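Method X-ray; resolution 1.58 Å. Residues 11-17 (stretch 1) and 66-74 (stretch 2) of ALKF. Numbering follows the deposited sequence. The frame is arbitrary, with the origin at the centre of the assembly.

Stretch 1 (11-17) TVMQELE
Stretch 2 (66-74) GNYDAMYFA

The most unusual feature of the contact is Met13, whose CA-to-CB bond points sideways while its m, m, m chain curls inward, bringing Met13 SD to 3.7 Å from Ala70 CB and Met13 CE to 4.2 Å from Asn67 ND2. No hydrogen bond joins the two stretches: the contact is made by side chains filling the space between two helices whose axes approach to 10.4 Å, and it buries 245 Å² in all. Residues 11-17 lie within a longer helix, with phi/psi near -65/-41 throughout and i to i+4 bonds such as Leu16 N to Val12 O (2.9 Å). The second helix runs from Tyr68 (-49/-45) through Ala74 and continues beyond, with phi/psi near -63/-40 and bonds such as Ala74 N to Ala70 O (2.8 Å). The N-to-C directions of the two helices make a signed angle of 117°, so they cross steeply; the CA atoms of Met13 and Ala70, 7.1 Å apart, set the register.

A two-residue link precedes the second helix. Gly66 leaves the preceding helix with positive phi (71/14), a conformation that favours glycine, and Asn67 (-96/116; chi1 t, chi2 -41°) caps the new helix. Asn67 OD1 accepts weak bonds from Asp69 N (2.9 Å) and Ala70 N (3.3 Å), serving amides at the start of the helix that lack a preceding turn to supply carbonyls.

Leu16 (m, t) has the largest covered area. Leu16 CD1 lies 3.8 Å from Ala70 CA, 4.3 Å from Ala70 CB and 4.1 Å from Phe73 CB, placing the methyl against the helix surface. Leu16 CD1 also sits 4.1 Å from Asp69 O, a carbonyl already engaged by Phe73 N (Asp69 O to Phe73 N, 2.9 Å). One turn earlier, Val12 (t) directs CG1 to within 3.9 Å of CD2 of Phe73 (t, chi2 68°), whose ring meets Val12 and Leu16 obliquely. These contacts are apolar or van der Waals in character.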

# COMPACT_ATOMS: atom_id res chain seq x y z
N THR A 11 9.72 -24.26 7.72
CA THR A 11 10.29 -24.40 6.39
C THR A 11 10.19 -23.09 5.60
O THR A 11 11.15 -22.66 4.94
CB THR A 11 9.59 -25.51 5.61
OG1 THR A 11 9.78 -26.73 6.34
CG2 THR A 11 10.14 -25.67 4.19
N VAL A 12 9.06 -22.40 5.69
CA VAL A 12 9.00 -21.09 5.02
C VAL A 12 9.98 -20.10 5.56
O VAL A 12 10.60 -19.37 4.74
CB VAL A 12 7.55 -20.48 5.15
CG1 VAL A 12 7.49 -19.06 4.55
CG2 VAL A 12 6.50 -21.46 4.47
N MET A 13 10.10 -20.04 6.89
CA MET A 13 11.05 -19.14 7.53
C MET A 13 12.48 -19.49 7.12
O MET A 13 13.31 -18.59 6.83
CB MET A 13 10.90 -19.14 9.02
CG MET A 13 9.58 -18.55 9.59
SD MET A 13 9.40 -16.80 9.06
CE MET A 13 10.61 -15.98 10.06
N GLN A 14 12.78 -20.78 7.01
CA GLN A 14 14.15 -21.11 6.50
C GLN A 14 14.39 -20.68 5.07
O GLN A 14 15.50 -20.12 4.75
CB GLN A 14 14.36 -22.63 6.63
CG GLN A 14 14.71 -23.00 8.05
CD GLN A 14 14.63 -24.50 8.29
OE1 GLN A 14 15.19 -24.98 9.28
NE2 GLN A 14 13.94 -25.26 7.40
N GLU A 15 13.40 -20.89 4.20
CA GLU A 15 13.53 -20.55 2.77
C GLU A 15 13.66 -19.02 2.62
O GLU A 15 14.45 -18.53 1.79
CB GLU A 15 12.38 -21.11 1.96
CG GLU A 15 12.25 -22.66 2.11
CD GLU A 15 11.57 -23.36 0.92
OE1 GLU A 15 10.99 -22.66 0.05
OE2 GLU A 15 11.63 -24.64 0.89
N LEU A 16 12.88 -18.26 3.40
CA LEU A 16 12.99 -16.81 3.29
C LEU A 16 14.33 -16.29 3.78
O LEU A 16 14.95 -15.43 3.16
CB LEU A 16 11.85 -16.15 4.09
CG LEU A 16 10.44 -16.30 3.52
CD1 LEU A 16 9.47 -15.55 4.46
CD2 LEU A 16 10.31 -15.75 2.14
N GLU A 17 14.84 -16.84 4.85
CA GLU A 17 16.15 -16.44 5.40
C GLU A 17 17.20 -16.74 4.35
O GLU A 17 18.08 -15.92 4.13
CB GLU A 17 16.42 -17.20 6.68
CG GLU A 17 17.73 -16.82 7.28
CD GLU A 17 17.82 -17.15 8.76
OE1 GLU A 17 17.16 -18.10 9.20
OE2 GLU A 17 18.56 -16.45 9.46
N GLY A 66 6.66 -10.66 13.23
CA GLY A 66 7.25 -9.32 13.26
C GLY A 66 8.48 -9.17 12.38
O GLY A 66 9.11 -8.10 12.46
N ASN A 67 8.74 -10.12 11.50
CA ASN A 67 9.82 -10.06 10.53
C ASN A 67 9.22 -9.55 9.22
O ASN A 67 8.30 -10.14 8.65
CB ASN A 67 10.43 -11.45 10.41
CG ASN A 67 11.48 -11.53 9.31
OD1 ASN A 67 11.34 -10.99 8.21
ND2 ASN A 67 12.57 -12.25 9.60
N TYR A 68 9.69 -8.36 8.78
CA TYR A 68 9.10 -7.73 7.64
C TYR A 68 8.94 -8.68 6.43
O TYR A 68 7.92 -8.70 5.72
CB TYR A 68 9.90 -6.47 7.18
CG TYR A 68 9.38 -5.90 5.88
CD1 TYR A 68 8.12 -5.29 5.79
CD2 TYR A 68 10.13 -6.06 4.66
CE1 TYR A 68 7.61 -4.83 4.60
CE2 TYR A 68 9.62 -5.60 3.48
CZ TYR A 68 8.36 -4.96 3.40
OH TYR A 68 7.81 -4.51 2.25
N ASP A 69 9.99 -9.45 6.12
CA ASP A 69 9.84 -10.27 4.91
C ASP A 69 8.81 -11.36 5.07
O ASP A 69 8.05 -11.69 4.12
CB ASP A 69 11.17 -10.94 4.55
CG ASP A 69 12.25 -9.89 4.23
OD1 ASP A 69 12.21 -9.33 3.16
OD2 ASP A 69 13.07 -9.65 5.12
N ALA A 70 8.80 -11.94 6.27
CA ALA A 70 7.73 -12.94 6.54
C ALA A 70 6.35 -12.33 6.52
O ALA A 70 5.39 -12.98 6.06
CB ALA A 70 7.96 -13.58 7.94
N MET A 71 6.28 -11.11 7.03
CA MET A 71 5.00 -10.41 7.01
C MET A 71 4.52 -10.04 5.58
O MET A 71 3.34 -10.15 5.26
CB MET A 71 5.05 -9.14 7.84
CG MET A 71 5.25 -9.42 9.30
SD MET A 71 5.80 -7.99 10.27
CE MET A 71 4.18 -7.25 10.64
N TYR A 72 5.48 -9.60 4.73
CA TYR A 72 5.19 -9.39 3.33
C TYR A 72 4.71 -10.67 2.69
O TYR A 72 3.69 -10.66 1.96
CB TYR A 72 6.47 -8.77 2.66
CG TYR A 72 6.10 -8.34 1.25
CD1 TYR A 72 6.10 -9.27 0.21
CD2 TYR A 72 5.88 -7.03 0.95
CE1 TYR A 72 5.74 -8.82 -1.07
CE2 TYR A 72 5.47 -6.60 -0.33
CZ TYR A 72 5.46 -7.51 -1.34
OH TYR A 72 5.05 -7.08 -2.61
N PHE A 73 5.39 -11.77 2.93
CA PHE A 73 5.01 -13.00 2.29
C PHE A 73 3.63 -13.46 2.83
O PHE A 73 2.81 -13.99 2.07
CB PHE A 73 6.09 -14.08 2.57
CG PHE A 73 5.87 -15.31 1.81
CD1 PHE A 73 6.00 -15.29 0.46
CD2 PHE A 73 5.47 -16.47 2.45
CE1 PHE A 73 5.71 -16.45 -0.33
CE2 PHE A 73 5.22 -17.65 1.65
CZ PHE A 73 5.35 -17.59 0.29
N ALA A 74 3.35 -13.24 4.12
CA ALA A 74 2.03 -13.60 4.68
C ALA A 74 0.95 -12.89 3.87
O ALA A 74 -0.09 -13.45 3.55
CB ALA A 74 1.97 -13.13 6.09